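Local structure of aminoglycoside N(3)-acetyltransferase III (Serratia marcescens, 7LAO) at residues E69-G74 against V186-P191; A11-L16 against G241-A246; R104-A109 against S121-G126; E149-H154 against V168-Y173; A61-S66 against P86-A91. The protein acetylates the 3-amino group of 2-deoxystreptamine aminoglycosides such as gentamicin with acetyl-CoA, making the bacterium that carries it resistant to these antibiotics. One frame throughout, in Å; residues are numbered along the deposited sequence.

Contact 1: E69-G74 against V186-P191; sequences EETLNG and VTYEMP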
# COMPACT_ATOMS: atom_id res chain seq x y z
N GLU A 69 17.69 0.12 -0.60
CA GLU A 69 18.71 1.04 -0.11
C GLU A 69 20.09 0.62 -0.60
O GLU A 69 20.93 1.47 -0.92
CB GLU A 69 18.65 1.14 1.41
CG GLU A 69 18.82 2.56 1.93
CD GLU A 69 20.29 2.99 2.05
OE1 GLU A 69 21.18 2.18 1.71
OE2 GLU A 69 20.55 4.13 2.49
N GLU A 70 20.31 -0.69 -0.72
CA GLU A 70 21.59 -1.20 -1.19
C GLU A 70 21.91 -0.76 -2.61
O GLU A 70 23.08 -0.83 -3.02
CB GLU A 70 21.59 -2.73 -1.09
CG GLU A 70 21.36 -3.28 0.31
CD GLU A 70 19.89 -3.44 0.66
OE1 GLU A 70 19.03 -2.77 0.03
OE2 GLU A 70 19.58 -4.25 1.57
N THR A 71 20.91 -0.29 -3.36
CA THR A 71 21.07 0.13 -4.74
C THR A 71 20.62 1.57 -4.96
O THR A 71 20.43 1.99 -6.11
CB THR A 71 20.29 -0.79 -5.69
OG1 THR A 71 18.88 -0.61 -5.51
CG2 THR A 71 20.63 -2.26 -5.44
N LEU A 72 20.46 2.34 -3.88
CA LEU A 72 19.74 3.61 -3.92
C LEU A 72 20.62 4.75 -4.42
O LEU A 72 21.66 5.06 -3.83
CB LEU A 72 19.19 3.98 -2.54
CG LEU A 72 18.55 5.37 -2.47
CD1 LEU A 72 17.30 5.44 -3.34
CD2 LEU A 72 18.24 5.80 -1.03
N ASN A 73 20.16 5.41 -5.49
CA ASN A 73 20.78 6.61 -6.04
C ASN A 73 22.24 6.34 -6.41
O ASN A 73 23.17 6.97 -5.90
CB ASN A 73 20.66 7.78 -5.07
CG ASN A 73 19.32 8.46 -5.15
OD1 ASN A 73 18.75 8.61 -6.23
ND2 ASN A 73 18.79 8.87 -4.01
N GLY A 74 22.41 5.39 -7.32
CA GLY A 74 23.73 5.02 -7.80
C GLY A 74 24.69 4.72 -6.68
O GLY A 74 25.79 5.28 -6.62
N VAL A 186 14.30 9.39 -7.14
CA VAL A 186 15.34 8.46 -6.72
C VAL A 186 15.59 7.47 -7.85
O VAL A 186 14.81 7.38 -8.80
CB VAL A 186 14.98 7.69 -5.43
CG1 VAL A 186 14.77 8.65 -4.27
CG2 VAL A 186 13.74 6.84 -5.65
N THR A 187 16.69 6.72 -7.71
CA THR A 187 17.02 5.62 -8.61
C THR A 187 17.50 4.42 -7.80
O THR A 187 18.24 4.57 -6.82
CB THR A 187 18.11 6.00 -9.60
OG1 THR A 187 19.31 6.38 -8.91
CG2 THR A 187 17.64 7.17 -10.38
N TYR A 188 17.08 3.24 -8.22
CA TYR A 188 17.57 2.01 -7.60
C TYR A 188 17.52 0.91 -8.65
O TYR A 188 17.15 1.15 -9.81
CB TYR A 188 16.75 1.67 -6.35
CG TYR A 188 15.26 1.66 -6.62
CD1 TYR A 188 14.62 0.51 -7.05
CD2 TYR A 188 14.50 2.82 -6.45
CE1 TYR A 188 13.27 0.50 -7.30
CE2 TYR A 188 13.14 2.82 -6.72
CZ TYR A 188 12.53 1.65 -7.14
OH TYR A 188 11.18 1.61 -7.40
N GLU A 189 17.93 -0.29 -8.25
CA GLU A 189 17.94 -1.44 -9.15
C GLU A 189 17.22 -2.62 -8.51
O GLU A 189 17.27 -2.81 -7.29
CB GLU A 189 19.36 -1.86 -9.56
CG GLU A 189 19.90 -1.11 -10.78
CD GLU A 189 21.26 -1.63 -11.28
OE1 GLU A 189 22.06 -0.81 -11.79
OE2 GLU A 189 21.52 -2.85 -11.18
N MET A 190 16.55 -3.42 -9.35
CA MET A 190 15.77 -4.57 -8.91
C MET A 190 16.02 -5.77 -9.81
O MET A 190 16.09 -5.62 -11.04
CB MET A 190 14.27 -4.28 -8.89
CG MET A 190 13.79 -3.08 -8.04
SD MET A 190 13.97 -3.27 -6.25
CE MET A 190 13.25 -4.85 -5.93
N PRO A 191 16.09 -6.98 -9.24
CA PRO A 191 16.18 -8.21 -10.04
C PRO A 191 14.86 -8.54 -10.73
O PRO A 191 13.91 -8.99 -10.09
CB PRO A 191 16.55 -9.27 -9.00
CG PRO A 191 15.97 -8.76 -7.72
CD PRO A 191 16.08 -7.27 -7.79
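T71 meets the strand at Y188 and E189 through its hydroxyl. OG1 sits between the backbone N and the carbonyl carbon (chi1 69°), where it takes the E189 N-H at 2.9 Å in an almost straight bond. The same oxygen lies 3.2 Å from Y188 CB. A threonine fits here because its hydroxyl can accept from the strand's E189 N-H while donating to P67 O within its own loop, and CG2 lies by E189 O. T71 O receives a CA-H...O contact from Y188 CA. N73 grips T187 twice, its N-H reaching T187 O (very short as modelled, its length doubtful) and its OD1 taking T187 N at 3.2 Å. This second donor stands above the amide carbonyl plane. With both phi and psi near +60°, N73 holds a left-handed conformation that asparagine tolerates well. L72 brings CD1 obliquely across V186, 3.8 Å from V186 CB. Y68 packs against the Y188 ring, and the Y188 side chain lies about 5 Å from a bound HEPES molecule, probably from the crystallisation liquor. On strand 185-192, V186, Y188 and M190 pair with strand 200-207, so the loop bonds to the intervening T187 and E189 along the other edge.

Contact 2: A11-L16 against G241-A246; sequences ADLHGL and GIVGRA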
# COMPACT_ATOMS: atom_id res chain seq x y z
N ALA A 11 -18.83 -7.48 11.65
CA ALA A 11 -19.78 -6.47 12.12
C ALA A 11 -19.12 -5.11 12.31
O ALA A 11 -19.66 -4.10 11.86
CB ALA A 11 -20.44 -6.92 13.42
N ASP A 12 -17.92 -5.07 12.91
CA ASP A 12 -17.23 -3.78 13.06
C ASP A 12 -16.92 -3.13 11.70
O ASP A 12 -17.07 -1.92 11.53
CB ASP A 12 -15.92 -3.97 13.86
CG ASP A 12 -16.15 -4.49 15.30
OD1 ASP A 12 -17.28 -4.35 15.82
OD2 ASP A 12 -15.17 -5.01 15.90
N LEU A 13 -16.44 -3.92 10.73
CA LEU A 13 -16.18 -3.42 9.39
C LEU A 13 -17.44 -2.82 8.77
O LEU A 13 -17.41 -1.73 8.17
CB LEU A 13 -15.67 -4.59 8.53
CG LEU A 13 -14.28 -5.03 8.96
CD1 LEU A 13 -13.92 -6.37 8.18
CD2 LEU A 13 -13.23 -3.93 8.72
N HIS A 14 -18.55 -3.54 8.86
CA HIS A 14 -19.80 -3.01 8.32
C HIS A 14 -20.18 -1.71 9.01
O HIS A 14 -20.57 -0.74 8.36
CB HIS A 14 -20.91 -4.04 8.50
CG HIS A 14 -22.15 -3.70 7.76
ND1 HIS A 14 -23.18 -2.97 8.33
CD2 HIS A 14 -22.52 -3.93 6.48
CE1 HIS A 14 -24.14 -2.80 7.44
NE2 HIS A 14 -23.77 -3.38 6.31
N GLY A 15 -20.03 -1.65 10.34
CA GLY A 15 -20.35 -0.44 11.05
C GLY A 15 -19.45 0.70 10.66
O GLY A 15 -19.82 1.86 10.80
N LEU A 16 -18.25 0.39 10.17
CA LEU A 16 -17.34 1.46 9.76
C LEU A 16 -17.64 1.95 8.36
O LEU A 16 -17.12 2.99 7.92
CB LEU A 16 -15.89 0.96 9.88
CG LEU A 16 -14.74 1.91 9.66
CD1 LEU A 16 -14.67 3.02 10.77
CD2 LEU A 16 -13.46 1.10 9.57
N GLY A 241 -13.97 4.43 13.60
CA GLY A 241 -14.61 3.56 14.56
C GLY A 241 -13.63 2.48 14.94
O GLY A 241 -12.52 2.41 14.40
N ILE A 242 -14.07 1.58 15.82
CA ILE A 242 -13.18 0.54 16.33
C ILE A 242 -13.41 -0.72 15.53
O ILE A 242 -14.55 -1.09 15.28
CB ILE A 242 -13.43 0.26 17.83
CG1 ILE A 242 -13.17 1.51 18.66
CG2 ILE A 242 -12.56 -0.92 18.30
CD1 ILE A 242 -11.74 1.95 18.55
N VAL A 243 -12.34 -1.44 15.21
CA VAL A 243 -12.44 -2.76 14.61
C VAL A 243 -11.60 -3.69 15.46
O VAL A 243 -10.38 -3.52 15.52
CB VAL A 243 -11.99 -2.77 13.14
CG1 VAL A 243 -12.15 -4.19 12.60
CG2 VAL A 243 -12.78 -1.72 12.33
N GLY A 244 -12.24 -4.64 16.12
CA GLY A 244 -11.49 -5.44 17.08
C GLY A 244 -11.24 -4.54 18.28
O GLY A 244 -12.20 -4.07 18.88
N ARG A 245 -9.99 -4.24 18.59
CA ARG A 245 -9.68 -3.19 19.56
C ARG A 245 -8.89 -2.04 18.92
O ARG A 245 -8.26 -1.27 19.64
CB ARG A 245 -8.93 -3.79 20.75
CG ARG A 245 -9.80 -4.78 21.46
CD ARG A 245 -9.04 -5.67 22.45
NE ARG A 245 -10.00 -6.36 23.29
CZ ARG A 245 -10.42 -7.62 23.14
NH1 ARG A 245 -9.97 -8.39 22.16
NH2 ARG A 245 -11.30 -8.12 24.01
N ALA A 246 -8.90 -1.92 17.57
CA ALA A 246 -8.04 -0.93 16.94
C ALA A 246 -8.84 0.28 16.49
O ALA A 246 -9.82 0.10 15.75
CB ALA A 246 -7.32 -1.50 15.72
O HOH W 1 -16.51 -0.04 13.59
O HOH W 2 -14.68 -4.21 18.75
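The CA atoms of D12 and V243 face each other where helix 11-16 runs almost antiparallel to strand 241-243, the axes of these short segments 7.6 Å apart at 157°. Beyond V243 the chain turns through a type II' beta turn to A246, with glycine at G244, where phi is positive. The D12 carboxylate holds this turn: OD2 accepts the G244 N-H at 3.0 Å, nearly straight, on its anti side and 24° out of the carboxylate plane. A water donates to the same OD2 and to G244 O, and a second water donates to D12 O and I242 O, each at 2.8 Å. Beneath this polar layer V243 spreads its methyls. CG1 meets L13 CD2 and CG2 meets L16 CD2, both at 4.0 Å, with the leucines crossing the valine at about a right angle. L16 CD1 lies 3.2 Å from G241 N, and a CB at this position would press tightly on the same methyl, which suits glycine. Aspartate thus suits the outer side of the helix and leucine the inner. The direct bond and one water bridge hold the turn, the other water ties strand residue I242 to the helix, and apolar methyls fill the interface.

Contact 3: R104-A109 against S121-G126; sequences RFLLEA and SMVAVG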
# COMPACT_ATOMS: atom_id res chain seq x y z
N ARG A 104 0.82 -11.07 4.32
CA ARG A 104 1.15 -12.48 4.16
C ARG A 104 -0.12 -13.31 4.04
O ARG A 104 -0.17 -14.26 3.27
CB ARG A 104 2.02 -12.94 5.31
CG ARG A 104 2.18 -14.45 5.43
CD ARG A 104 3.08 -14.83 6.61
NE ARG A 104 3.01 -16.27 6.82
CZ ARG A 104 3.89 -16.95 7.53
NH1 ARG A 104 4.92 -16.32 8.07
NH2 ARG A 104 3.76 -18.27 7.67
N PHE A 105 -1.19 -12.94 4.76
CA PHE A 105 -2.41 -13.74 4.73
C PHE A 105 -3.36 -13.37 3.60
O PHE A 105 -4.17 -14.21 3.18
CB PHE A 105 -3.11 -13.65 6.08
CG PHE A 105 -2.36 -14.39 7.16
CD1 PHE A 105 -1.39 -13.74 7.92
CD2 PHE A 105 -2.55 -15.75 7.34
CE1 PHE A 105 -0.66 -14.43 8.88
CE2 PHE A 105 -1.82 -16.45 8.31
CZ PHE A 105 -0.88 -15.79 9.06
N LEU A 106 -3.31 -12.13 3.13
CA LEU A 106 -3.97 -11.80 1.88
C LEU A 106 -3.37 -12.64 0.74
O LEU A 106 -4.10 -13.20 -0.07
CB LEU A 106 -3.84 -10.31 1.58
CG LEU A 106 -4.61 -9.35 2.52
CD1 LEU A 106 -4.23 -7.90 2.22
CD2 LEU A 106 -6.11 -9.56 2.37
N LEU A 107 -2.04 -12.78 0.72
CA LEU A 107 -1.39 -13.63 -0.27
C LEU A 107 -1.88 -15.07 -0.19
O LEU A 107 -2.01 -15.74 -1.22
CB LEU A 107 0.13 -13.56 -0.11
CG LEU A 107 0.67 -12.28 -0.78
CD1 LEU A 107 2.07 -11.97 -0.32
CD2 LEU A 107 0.65 -12.38 -2.37
N GLU A 108 -2.18 -15.56 1.01
CA GLU A 108 -2.64 -16.94 1.17
C GLU A 108 -4.14 -17.11 0.89
O GLU A 108 -4.60 -18.26 0.82
CB GLU A 108 -2.28 -17.45 2.58
CG GLU A 108 -0.77 -17.53 2.76
CD GLU A 108 -0.34 -17.98 4.17
OE1 GLU A 108 -1.21 -18.22 5.04
OE2 GLU A 108 0.89 -18.07 4.41
N ALA A 109 -4.88 -16.02 0.67
CA ALA A 109 -6.32 -16.07 0.42
C ALA A 109 -6.58 -16.71 -0.94
O ALA A 109 -5.72 -16.65 -1.81
CB ALA A 109 -6.90 -14.65 0.40
N SER A 121 5.62 -4.23 -4.65
CA SER A 121 4.67 -5.30 -4.91
C SER A 121 3.35 -5.14 -4.17
O SER A 121 3.30 -4.81 -2.97
CB SER A 121 5.34 -6.62 -4.53
OG SER A 121 4.46 -7.69 -4.73
N MET A 122 2.26 -5.40 -4.88
CA MET A 122 0.92 -5.30 -4.33
C MET A 122 0.25 -6.67 -4.38
O MET A 122 0.52 -7.45 -5.28
CB MET A 122 0.05 -4.32 -5.13
CG MET A 122 0.66 -2.95 -5.24
SD MET A 122 0.30 -1.94 -3.77
CE MET A 122 1.29 -0.53 -4.23
N VAL A 123 -0.63 -6.94 -3.42
CA VAL A 123 -1.41 -8.18 -3.41
C VAL A 123 -2.85 -7.74 -3.56
O VAL A 123 -3.25 -6.71 -2.98
CB VAL A 123 -1.18 -9.03 -2.12
CG1 VAL A 123 -1.47 -8.17 -0.81
CG2 VAL A 123 -2.08 -10.23 -2.11
N ALA A 124 -3.63 -8.48 -4.35
CA ALA A 124 -5.07 -8.23 -4.51
C ALA A 124 -5.83 -9.55 -4.67
O ALA A 124 -5.31 -10.54 -5.22
CB ALA A 124 -5.39 -7.34 -5.71
N VAL A 125 -7.09 -9.54 -4.23
CA VAL A 125 -7.90 -10.76 -4.16
C VAL A 125 -9.35 -10.40 -4.42
O VAL A 125 -9.93 -9.64 -3.62
CB VAL A 125 -7.85 -11.43 -2.77
CG1 VAL A 125 -8.25 -12.87 -2.91
CG2 VAL A 125 -6.53 -11.21 -2.07
N GLY A 126 -9.96 -11.03 -5.44
CA GLY A 126 -11.30 -10.69 -5.84
C GLY A 126 -11.37 -10.39 -7.33
O GLY A 126 -10.36 -10.51 -8.04
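L106 O accepts the A109 N-H at 3.0 Å within its own segment, and the V125 methyl CG2 leans on it from the strand at 3.7 Å. Apart from that carbonyl the interface is made of hydrocarbon. Helix 104-108 lies over strand 122-125 at 44°, the axes of the short segments 8.0 Å apart, and V123 and V125 both direct CB toward it. V123 stands between two leucines. Its CG1, placed between the backbone N and the carbonyl carbon (chi1 55°), meets L106 CB at 4.0 Å and L106 CD1 slightly further off, the two side chains crossing at about a right angle. Its CG2, anti to the backbone N, touches L107 CD2 at 3.5 Å, tighter than ordinary van der Waals contact. L107 starts out away from the strand, but its branch bends back to make this touch. Just past the helix, A109 CB rests against V125 CG1 at 4.0 Å, and the small alanine methyl is enough to meet a valine methyl here. L106 also reaches L57 and V44, which ties the helix to the next strand, 56-60, and to helix 40-51. Branched valines present a broad, rigid surface, and leucines fit round it. The adhesion is therefore one of shape and exclusion of water, with L106 O bonded to A109 N.

Contact 4: E149-H154 against V168-Y173; sequences ERFVGH and VTVLHY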
# COMPACT_ATOMS: atom_id res chain seq x y z
N GLU A 149 -3.00 3.76 -9.34
CA GLU A 149 -3.82 4.53 -10.27
C GLU A 149 -5.11 3.79 -10.58
O GLU A 149 -6.18 4.39 -10.65
CB GLU A 149 -3.05 4.84 -11.58
CG GLU A 149 -4.00 5.36 -12.70
CD GLU A 149 -3.30 5.67 -14.05
OE1 GLU A 149 -3.79 6.55 -14.77
OE2 GLU A 149 -2.31 4.99 -14.39
N ARG A 150 -5.03 2.46 -10.73
CA ARG A 150 -6.25 1.72 -11.05
C ARG A 150 -7.11 1.53 -9.82
O ARG A 150 -8.34 1.45 -9.94
CB ARG A 150 -5.88 0.38 -11.73
CG ARG A 150 -5.12 0.69 -13.09
CD ARG A 150 -4.75 -0.56 -13.90
NE ARG A 150 -3.79 -1.40 -13.17
CZ ARG A 150 -2.46 -1.25 -13.18
NH1 ARG A 150 -1.87 -0.30 -13.87
NH2 ARG A 150 -1.72 -2.08 -12.51
N PHE A 151 -6.50 1.40 -8.65
CA PHE A 151 -7.25 1.34 -7.39
C PHE A 151 -8.11 2.60 -7.23
O PHE A 151 -9.31 2.51 -6.93
CB PHE A 151 -6.27 1.17 -6.23
CG PHE A 151 -6.88 1.41 -4.84
CD1 PHE A 151 -7.71 0.45 -4.22
CD2 PHE A 151 -6.58 2.56 -4.16
CE1 PHE A 151 -8.24 0.71 -2.91
CE2 PHE A 151 -7.09 2.82 -2.85
CZ PHE A 151 -7.92 1.92 -2.25
N VAL A 152 -7.52 3.77 -7.52
CA VAL A 152 -8.29 5.04 -7.47
C VAL A 152 -9.35 5.06 -8.55
O VAL A 152 -10.51 5.38 -8.28
CB VAL A 152 -7.35 6.25 -7.62
CG1 VAL A 152 -8.14 7.58 -7.71
CG2 VAL A 152 -6.36 6.24 -6.48
N GLY A 153 -8.98 4.68 -9.81
CA GLY A 153 -9.97 4.71 -10.90
C GLY A 153 -11.15 3.78 -10.70
O GLY A 153 -12.24 4.03 -11.22
N HIS A 154 -10.98 2.70 -9.94
CA HIS A 154 -12.07 1.77 -9.67
C HIS A 154 -12.81 2.11 -8.37
O HIS A 154 -13.60 1.31 -7.89
CB HIS A 154 -11.53 0.32 -9.63
CG HIS A 154 -11.27 -0.23 -11.00
ND1 HIS A 154 -12.27 -0.77 -11.77
CD2 HIS A 154 -10.15 -0.24 -11.77
CE1 HIS A 154 -11.78 -1.11 -12.95
NE2 HIS A 154 -10.50 -0.78 -12.99
N VAL A 168 -1.11 5.80 4.68
CA VAL A 168 -2.09 5.91 3.57
C VAL A 168 -1.39 5.93 2.21
O VAL A 168 -1.17 6.99 1.60
CB VAL A 168 -3.03 7.13 3.76
CG1 VAL A 168 -4.06 7.18 2.63
CG2 VAL A 168 -3.79 7.01 5.05
N THR A 169 -1.08 4.74 1.70
CA THR A 169 -0.20 4.63 0.54
C THR A 169 -0.77 5.30 -0.70
O THR A 169 -0.02 5.82 -1.54
CB THR A 169 0.06 3.15 0.25
OG1 THR A 169 0.63 2.55 1.43
CG2 THR A 169 1.00 2.96 -0.93
N VAL A 170 -2.09 5.33 -0.84
CA VAL A 170 -2.64 5.96 -2.04
C VAL A 170 -2.25 7.44 -2.17
O VAL A 170 -2.31 8.00 -3.27
CB VAL A 170 -4.17 5.75 -2.05
CG1 VAL A 170 -4.93 6.75 -1.09
CG2 VAL A 170 -4.71 5.85 -3.44
N LEU A 171 -1.86 8.10 -1.06
CA LEU A 171 -1.47 9.50 -1.20
C LEU A 171 -0.12 9.63 -1.90
O LEU A 171 0.23 10.73 -2.34
CB LEU A 171 -1.46 10.22 0.16
CG LEU A 171 -2.87 10.67 0.56
CD1 LEU A 171 -2.96 11.15 2.06
CD2 LEU A 171 -3.40 11.79 -0.36
N HIS A 172 0.67 8.56 -1.99
CA HIS A 172 1.83 8.61 -2.88
C HIS A 172 1.41 8.77 -4.34
O HIS A 172 2.16 9.34 -5.14
CB HIS A 172 2.69 7.35 -2.71
CG HIS A 172 3.42 7.31 -1.40
ND1 HIS A 172 4.25 8.33 -0.99
CD2 HIS A 172 3.40 6.39 -0.40
CE1 HIS A 172 4.75 8.03 0.21
NE2 HIS A 172 4.25 6.85 0.58
N TYR A 173 0.24 8.26 -4.73
CA TYR A 173 -0.23 8.49 -6.10
C TYR A 173 -0.56 9.97 -6.32
O TYR A 173 -0.20 10.55 -7.36
CB TYR A 173 -1.42 7.59 -6.37
CG TYR A 173 -2.12 7.89 -7.65
CD1 TYR A 173 -1.51 7.59 -8.90
CD2 TYR A 173 -3.38 8.49 -7.64
CE1 TYR A 173 -2.17 7.91 -10.11
CE2 TYR A 173 -4.04 8.78 -8.83
CZ TYR A 173 -3.43 8.49 -10.04
OH TYR A 173 -4.11 8.82 -11.16
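V170 is the first residue of 168-173 to reach the helix 149-153. Its CG2, anti to the backbone N, presses on V152 CG2 at 3.5 Å, closer than usual for two methyls, and also meets the rim of F151. That approach is in the plane of the phenyl ring, 3.9 Å from F151 CD2, with the two side chains crossing at about a right angle. A beta-branched valine suits this tight methyl-to-methyl touch. L171 and H172 turn the other way, toward V225 of helix 224-233. One turn after V170, Y173 returns to the interface with CG anti to the backbone N (chi1 171°), which sets CG, and the ring it begins, on the E149 side. E149 CA stands over one face, 4.1 Å from the ring centroid and offset toward the rim, a CH-pi contact. E149 CB comes to 3.5 Å from Y173 CE1, and further out E149 CG passes Y173 OH at 3.8 Å. The glutamate thus gives the ring its CA, CB and CG, while its OE2 bonds to G145 N. V152 CG2 meets the same ring obliquely at CD2. F151 and V170 both pack on V158 of strand 157-161, so helix 147-153, that strand and helix 170-177 form a consecutive alpha-beta-alpha unit, its helices side by side on one face of the sheet, consistent with a layered alpha/beta domain, here of the Antibiotic_NAT family.

Contact 5: A61-S66 against P86-A91; sequences ASWDRS and PPFDLA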
# COMPACT_ATOMS: atom_id res chain seq x y z
N ALA A 61 2.29 -5.17 -0.32
CA ALA A 61 3.07 -6.30 0.19
C ALA A 61 4.57 -6.01 0.16
O ALA A 61 5.29 -6.34 1.11
CB ALA A 61 2.78 -7.57 -0.61
N SER A 62 5.06 -5.47 -0.94
CA SER A 62 6.49 -5.16 -1.08
C SER A 62 7.27 -6.47 -0.90
O SER A 62 6.77 -7.55 -1.27
CB SER A 62 6.89 -4.03 -0.14
OG SER A 62 8.31 -3.83 -0.15
N TRP A 63 8.45 -6.44 -0.29
CA TRP A 63 9.30 -7.63 -0.27
C TRP A 63 10.25 -7.53 0.92
O TRP A 63 10.88 -6.49 1.11
CB TRP A 63 10.07 -7.71 -1.60
CG TRP A 63 10.94 -8.95 -1.83
CD1 TRP A 63 10.85 -10.16 -1.21
CD2 TRP A 63 12.03 -9.05 -2.76
NE1 TRP A 63 11.81 -11.03 -1.70
CE2 TRP A 63 12.55 -10.37 -2.65
CE3 TRP A 63 12.61 -8.16 -3.67
CZ2 TRP A 63 13.63 -10.81 -3.42
CZ3 TRP A 63 13.68 -8.60 -4.43
CH2 TRP A 63 14.18 -9.91 -4.30
N ASP A 64 10.39 -8.63 1.67
CA ASP A 64 11.28 -8.63 2.83
C ASP A 64 12.76 -8.69 2.47
O ASP A 64 13.59 -8.55 3.38
CB ASP A 64 10.90 -9.80 3.78
CG ASP A 64 11.13 -11.19 3.16
OD1 ASP A 64 11.48 -12.11 3.92
OD2 ASP A 64 10.97 -11.37 1.93
N ARG A 65 13.12 -8.86 1.18
CA ARG A 65 14.51 -8.85 0.73
C ARG A 65 14.71 -7.89 -0.44
O ARG A 65 15.49 -8.16 -1.37
CB ARG A 65 14.98 -10.26 0.35
CG ARG A 65 15.03 -11.26 1.51
CD ARG A 65 16.01 -10.83 2.60
NE ARG A 65 17.13 -10.08 2.04
CZ ARG A 65 17.76 -9.09 2.66
NH1 ARG A 65 17.41 -8.73 3.89
NH2 ARG A 65 18.76 -8.47 2.04
N SER A 66 14.03 -6.77 -0.43
CA SER A 66 14.21 -5.82 -1.51
C SER A 66 15.56 -5.12 -1.36
O SER A 66 15.95 -4.79 -0.25
CB SER A 66 13.07 -4.81 -1.50
OG SER A 66 13.42 -3.62 -2.19
N PRO A 86 18.43 -13.32 -3.33
CA PRO A 86 17.31 -14.21 -3.68
C PRO A 86 16.42 -13.59 -4.74
O PRO A 86 16.12 -12.39 -4.68
CB PRO A 86 16.56 -14.38 -2.35
CG PRO A 86 17.03 -13.27 -1.49
CD PRO A 86 18.45 -13.01 -1.89
N PRO A 87 16.00 -14.37 -5.73
CA PRO A 87 15.10 -13.84 -6.75
C PRO A 87 13.73 -13.55 -6.19
O PRO A 87 13.26 -14.20 -5.24
CB PRO A 87 15.06 -14.95 -7.81
CG PRO A 87 16.28 -15.82 -7.53
CD PRO A 87 16.46 -15.74 -6.04
N PHE A 88 13.08 -12.55 -6.76
CA PHE A 88 11.74 -12.18 -6.31
C PHE A 88 10.75 -13.12 -6.97
O PHE A 88 10.49 -13.02 -8.17
CB PHE A 88 11.43 -10.73 -6.64
CG PHE A 88 10.04 -10.34 -6.29
CD1 PHE A 88 9.65 -10.24 -4.97
CD2 PHE A 88 9.10 -10.08 -7.28
CE1 PHE A 88 8.36 -9.87 -4.64
CE2 PHE A 88 7.82 -9.71 -6.95
CZ PHE A 88 7.45 -9.62 -5.64
N ASP A 89 10.23 -14.06 -6.20
CA ASP A 89 9.26 -15.03 -6.71
C ASP A 89 7.90 -14.69 -6.14
O ASP A 89 7.77 -14.55 -4.92
CB ASP A 89 9.66 -16.46 -6.34
CG ASP A 89 8.64 -17.49 -6.80
OD1 ASP A 89 8.13 -17.36 -7.93
OD2 ASP A 89 8.36 -18.42 -6.03
N LEU A 90 6.91 -14.56 -7.02
CA LEU A 90 5.61 -14.02 -6.61
C LEU A 90 4.98 -14.87 -5.51
O LEU A 90 4.36 -14.34 -4.57
CB LEU A 90 4.67 -13.94 -7.81
CG LEU A 90 5.03 -13.06 -9.01
CD1 LEU A 90 3.79 -12.84 -9.87
CD2 LEU A 90 5.61 -11.75 -8.57
N ALA A 91 5.13 -16.20 -5.62
CA ALA A 91 4.44 -17.12 -4.72
C ALA A 91 5.18 -17.34 -3.42
O ALA A 91 4.53 -17.60 -2.39
CB ALA A 91 4.24 -18.47 -5.42
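W63 CB lies 4.1 Å from F88 CE1, and from there the two side chains slide past each other in opposite directions. With CG anti to the backbone N (chi1 -175°), the ring system begins under the phenyl edge: F88 CD1 sits 3.6 Å from W63 CG and 3.5 Å from W63 CD2, over the centre of the indole, and reaches CD1 and NE1 as well. The result is an edge-to-face pair, F88 giving its edge, with the planes at 62° and the centroids of the W63 five-membered ring and the F88 ring 4.9 Å apart. Further along, W63 CZ3 and CH2 lie beneath F88 CB, a CH-pi contact 3.8 Å from the centroid of the six-membered ring. At the far tip, CZ2 and CH2 turn their edge to P86 O, which lies in the indole plane, 3.2 Å from CH2. That carbonyl is buried with no polar partner in the model, so the weakly positive aromatic C-H edge is a fitting neighbour. The arrangement is a T-shaped aromatic pair joining two parts of the long loop between strand 56-60 and helix 102-108; the S62 side chain lies about 3 Å from a bound HEPES molecule, which may mark a pocket.

Contact 2 joins a helix near the N-terminus to a strand late in the chain, and the other four fall between its segments. Contacts 5, 3 and 4 close in that order, whereas contact 1 spans contacts 3 and 4 and interleaves with contact 5. Contacts 2 and 3 both reach the seven-stranded mixed sheet, with centres about 21 Å apart, and contact 4 lies nearest the middle of the molecule. Contact 1 stands on the opposite side of the chain's centre from contact 2, about 39 Å away between centres. Contact 5 bridges: M190 and P191 of contact 1 pack on W63, and the backbone O of S121 probably accepts from S62 N. The long loop is thereby tied both to the sheet and to the two-stranded hairpin.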